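Local atomic coordinates of adenosine kinase, putative (Trypanosoma brucei, PDB entry 3OTX), a protein that probably phosphorylates adenosine to AMP at the expense of ATP, serving purine salvage as a magnesium-dependent kinase of the PfkB family. Residues K47-D52 / T135-L140. The protein carries 1 engineered substitution. Sequence-based numbering, arbitrary orientation.
Sequences KGIFDD and TLVADL. With AP5 (bis(adenosine)-5'-pentaphosphate), chain C.
Phe-50 and Ile-49, on the first turn of helix 49-54, pack against one face of strand 133-141, which belongs to the five-stranded lid sheet of this ribokinase-like (PfkB) fold. Val-137 is the strand's main contribution. Its CG2 lies 4.0 Å from Ile-49 CD1. The Ile-49 chain is fully extended, CG1 anti to the backbone N (chi1 -167°) and chi2 at 180°, which carries CD1 across to the valine; Leu-34 and Ile-40 pack on Val-137 as well. The Phe-50 ring reaches further along the strand and meets it obliquely, with Ala-124 and Ala-126 of neighbouring strand 122-130 also against it. Its CE1 touches Asp-139 CB at 3.8 Å, so the aspartate meets the ring through its methylene, and the carboxylate plane is turned 55° from the ring.

Side chains alternate along the strand: Val-137 and Asp-139 face the helix, while Leu-136, Ala-138 and Leu-140 line the pocket of the inhibitor AP5. Ala-138 CB sits 3.6 Å from N7B of AP5. Back on the helix side, Phe-50 CZ rests 3.7 Å from the carbonyl O of Val-137.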
loop_
_atom_site.group_PDB
_atom_site.type_symbol
_atom_site.label_atom_id
_atom_site.label_comp_id
_atom_site.label_asym_id
_atom_site.label_seq_id
_atom_site.Cartn_x
_atom_site.Cartn_y
_atom_site.Cartn_z
ATOM N N LYS A 47 1.995 23.181 -9.012
ATOM C CA LYS A 47 0.802 23.904 -9.466
ATOM C C LYS A 47 0.595 23.703 -10.977
ATOM O O LYS A 47 1.499 23.927 -11.762
ATOM C CB LYS A 47 0.933 25.390 -9.129
ATOM C CG LYS A 47 -0.268 26.273 -9.477
ATOM C CD LYS A 47 0.074 27.742 -9.185
ATOM C CE LYS A 47 -0.987 28.709 -9.699
ATOM N NZ LYS A 47 -0.865 30.014 -8.987
ATOM N N GLY A 48 -0.594 23.236 -11.350
ATOM C CA GLY A 48 -0.947 23.036 -12.750
ATOM C C GLY A 48 -0.688 21.671 -13.357
ATOM O O GLY A 48 -1.019 21.433 -14.513
ATOM N N ILE A 49 -0.107 20.745 -12.591
ATOM C CA ILE A 49 0.314 19.470 -13.178
ATOM C C ILE A 49 -0.851 18.609 -13.700
ATOM O O ILE A 49 -0.715 17.948 -14.725
ATOM C CB ILE A 49 1.247 18.661 -12.220
ATOM C CG1 ILE A 49 1.928 17.499 -12.947
ATOM C CG2 ILE A 49 0.502 18.169 -10.951
ATOM C CD1 ILE A 49 2.877 16.659 -12.058
ATOM N N PHE A 50 -1.981 18.606 -12.998
ATOM C CA PHE A 50 -3.096 17.767 -13.430
ATOM C C PHE A 50 -3.715 18.240 -14.734
ATOM O O PHE A 50 -3.998 17.436 -15.611
ATOM C CB PHE A 50 -4.126 17.622 -12.325
ATOM C CG PHE A 50 -3.748 16.598 -11.322
ATOM C CD1 PHE A 50 -3.060 16.952 -10.162
ATOM C CD2 PHE A 50 -4.062 15.252 -11.532
ATOM C CE1 PHE A 50 -2.698 15.984 -9.222
ATOM C CE2 PHE A 50 -3.705 14.274 -10.593
ATOM C CZ PHE A 50 -3.027 14.633 -9.449
ATOM N N ASP A 51 -3.851 19.553 -14.866
ATOM C CA ASP A 51 -4.371 20.149 -16.106
ATOM C C ASP A 51 -3.464 19.805 -17.276
ATOM O O ASP A 51 -3.947 19.495 -18.357
ATOM C CB ASP A 51 -4.491 21.665 -15.988
ATOM C CG ASP A 51 -5.500 22.096 -14.945
ATOM O OD1 ASP A 51 -6.342 21.277 -14.525
ATOM O OD2 ASP A 51 -5.448 23.271 -14.541
ATOM N N ASP A 52 -2.153 19.827 -17.027
ATOM C CA ASP A 52 -1.125 19.560 -18.036
ATOM C C ASP A 52 -1.177 18.088 -18.497
ATOM O O ASP A 52 -1.238 17.810 -19.695
ATOM C CB ASP A 52 0.233 19.907 -17.428
ATOM C CG ASP A 52 1.315 20.117 -18.447
ATOM O OD1 ASP A 52 1.238 19.559 -19.556
ATOM O OD2 ASP A 52 2.274 20.839 -18.114
ATOM N N THR A 135 6.636 8.248 -11.849
ATOM C CA THR A 135 6.816 9.298 -10.846
ATOM C C THR A 135 5.409 9.753 -10.427
ATOM O O THR A 135 4.594 10.112 -11.295
ATOM C CB THR A 135 7.596 10.454 -11.440
ATOM O OG1 THR A 135 8.840 9.963 -11.969
ATOM C CG2 THR A 135 7.869 11.540 -10.399
ATOM N N LEU A 136 5.125 9.669 -9.127
ATOM C CA LEU A 136 3.743 9.787 -8.634
ATOM C C LEU A 136 3.575 11.067 -7.844
ATOM O O LEU A 136 4.397 11.386 -6.989
ATOM C CB LEU A 136 3.339 8.583 -7.768
ATOM C CG LEU A 136 3.788 7.206 -8.254
ATOM C CD1 LEU A 136 3.444 6.116 -7.212
ATOM C CD2 LEU A 136 3.132 6.936 -9.612
ATOM N N VAL A 137 2.518 11.814 -8.152
ATOM C CA VAL A 137 2.193 13.052 -7.425
ATOM C C VAL A 137 0.766 12.942 -6.890
ATOM O O VAL A 137 -0.182 13.008 -7.647
ATOM C CB VAL A 137 2.327 14.245 -8.345
ATOM C CG1 VAL A 137 2.012 15.563 -7.593
ATOM C CG2 VAL A 137 3.762 14.321 -8.914
ATOM N N ALA A 138 0.620 12.763 -5.580
ATOM C CA ALA A 138 -0.700 12.447 -4.988
ATOM C C ALA A 138 -1.357 13.708 -4.441
ATOM O O ALA A 138 -0.765 14.401 -3.589
ATOM C CB ALA A 138 -0.534 11.414 -3.858
ATOM N N ASP A 139 -2.568 14.006 -4.925
ATOM C CA ASP A 139 -3.405 15.091 -4.422
ATOM C C ASP A 139 -4.531 14.452 -3.651
ATOM O O ASP A 139 -5.520 13.982 -4.237
ATOM C CB ASP A 139 -3.901 15.907 -5.611
ATOM C CG ASP A 139 -4.850 17.013 -5.215
ATOM O OD1 ASP A 139 -5.033 17.250 -4.007
ATOM O OD2 ASP A 139 -5.403 17.651 -6.126
ATOM N N LEU A 140 -4.359 14.321 -2.327
ATOM C CA LEU A 140 -5.299 13.532 -1.543
ATOM C C LEU A 140 -6.757 14.002 -1.588
ATOM O O LEU A 140 -7.649 13.168 -1.456
ATOM C CB LEU A 140 -4.872 13.405 -0.091
ATOM C CG LEU A 140 -3.546 12.680 0.193
ATOM C CD1 LEU A 140 -3.395 12.261 1.696
ATOM C CD2 LEU A 140 -3.279 11.525 -0.696
HETATM P PA AP5 C . 9.567 -4.275 -6.057
HETATM O O1A AP5 C . 10.194 -3.587 -7.266
HETATM O O2A AP5 C . 10.539 -4.546 -4.927
HETATM O O3A AP5 C . 8.344 -3.448 -5.415
HETATM P PB AP5 C . 8.237 -1.845 -5.254
HETATM O O1B AP5 C . 9.568 -1.165 -5.343
HETATM O O2B AP5 C . 7.417 -1.600 -4.035
HETATM O O3B AP5 C . 7.389 -1.535 -6.566
HETATM P PG AP5 C . 7.141 -0.212 -7.417
HETATM O O1G AP5 C . 6.792 -0.654 -8.805
HETATM O O2G AP5 C . 8.329 0.722 -7.502
HETATM O O3G AP5 C . 5.876 0.329 -6.701
HETATM P PD AP5 C . 5.001 1.661 -6.979
HETATM O O1D AP5 C . 5.516 2.508 -8.128
HETATM O O2D AP5 C . 4.833 2.303 -5.630
HETATM O O3D AP5 C . 3.627 1.006 -7.503
HETATM P PE AP5 C . 2.406 0.496 -6.579
HETATM O O1E AP5 C . 2.951 -0.186 -5.356
HETATM O O2E AP5 C . 1.419 -0.280 -7.447
HETATM O O5F AP5 C . 8.824 -5.593 -6.589
HETATM C C5F AP5 C . 7.993 -6.364 -5.721
HETATM C C4F AP5 C . 7.899 -7.771 -6.259
HETATM O O4F AP5 C . 7.457 -7.745 -7.623
HETATM C C3F AP5 C . 9.229 -8.513 -6.340
HETATM O O3F AP5 C . 9.496 -9.148 -5.114
HETATM C C2F AP5 C . 9.037 -9.444 -7.503
HETATM O O2F AP5 C . 8.321 -10.581 -7.089
HETATM C C1F AP5 C . 8.123 -8.636 -8.431
HETATM N N9A AP5 C . 8.865 -7.841 -9.451
HETATM C C8A AP5 C . 9.018 -6.452 -9.481
HETATM N N7A AP5 C . 9.742 -6.141 -10.591
HETATM C C5A AP5 C . 10.029 -7.283 -11.260
HETATM C C6A AP5 C . 10.682 -7.555 -12.441
HETATM N N6A AP5 C . 11.113 -6.583 -13.249
HETATM N N1A AP5 C . 10.787 -8.860 -12.856
HETATM C C2A AP5 C . 10.234 -9.907 -12.135
HETATM N N3A AP5 C . 9.571 -9.620 -10.961
HETATM C C4A AP5 C . 9.451 -8.344 -10.545
HETATM O O5J AP5 C . 1.711 1.877 -6.080
HETATM C C5J AP5 C . 1.152 2.766 -7.032
HETATM C C4J AP5 C . -0.027 3.407 -6.319
HETATM O O4J AP5 C . 0.428 4.329 -5.315
HETATM C C3J AP5 C . -0.894 4.284 -7.228
HETATM O O3J AP5 C . -2.093 3.562 -7.509
HETATM C C2J AP5 C . -1.130 5.571 -6.421
HETATM O O2J AP5 C . -2.491 5.985 -6.392
HETATM C C1J AP5 C . -0.665 5.168 -5.043
HETATM N N9B AP5 C . -0.263 6.304 -4.201
HETATM C C8B AP5 C . 0.715 7.211 -4.511
HETATM N N7B AP5 C . 0.745 8.120 -3.502
HETATM C C5B AP5 C . -0.201 7.784 -2.569
HETATM C C6B AP5 C . -0.583 8.356 -1.350
HETATM N N6B AP5 C . -0.083 9.508 -0.874
HETATM N N1B AP5 C . -1.616 7.741 -0.697
HETATM C C2B AP5 C . -2.206 6.567 -1.105
HETATM N N3B AP5 C . -1.859 6.029 -2.327
HETATM C C4B AP5 C . -0.840 6.626 -3.016
#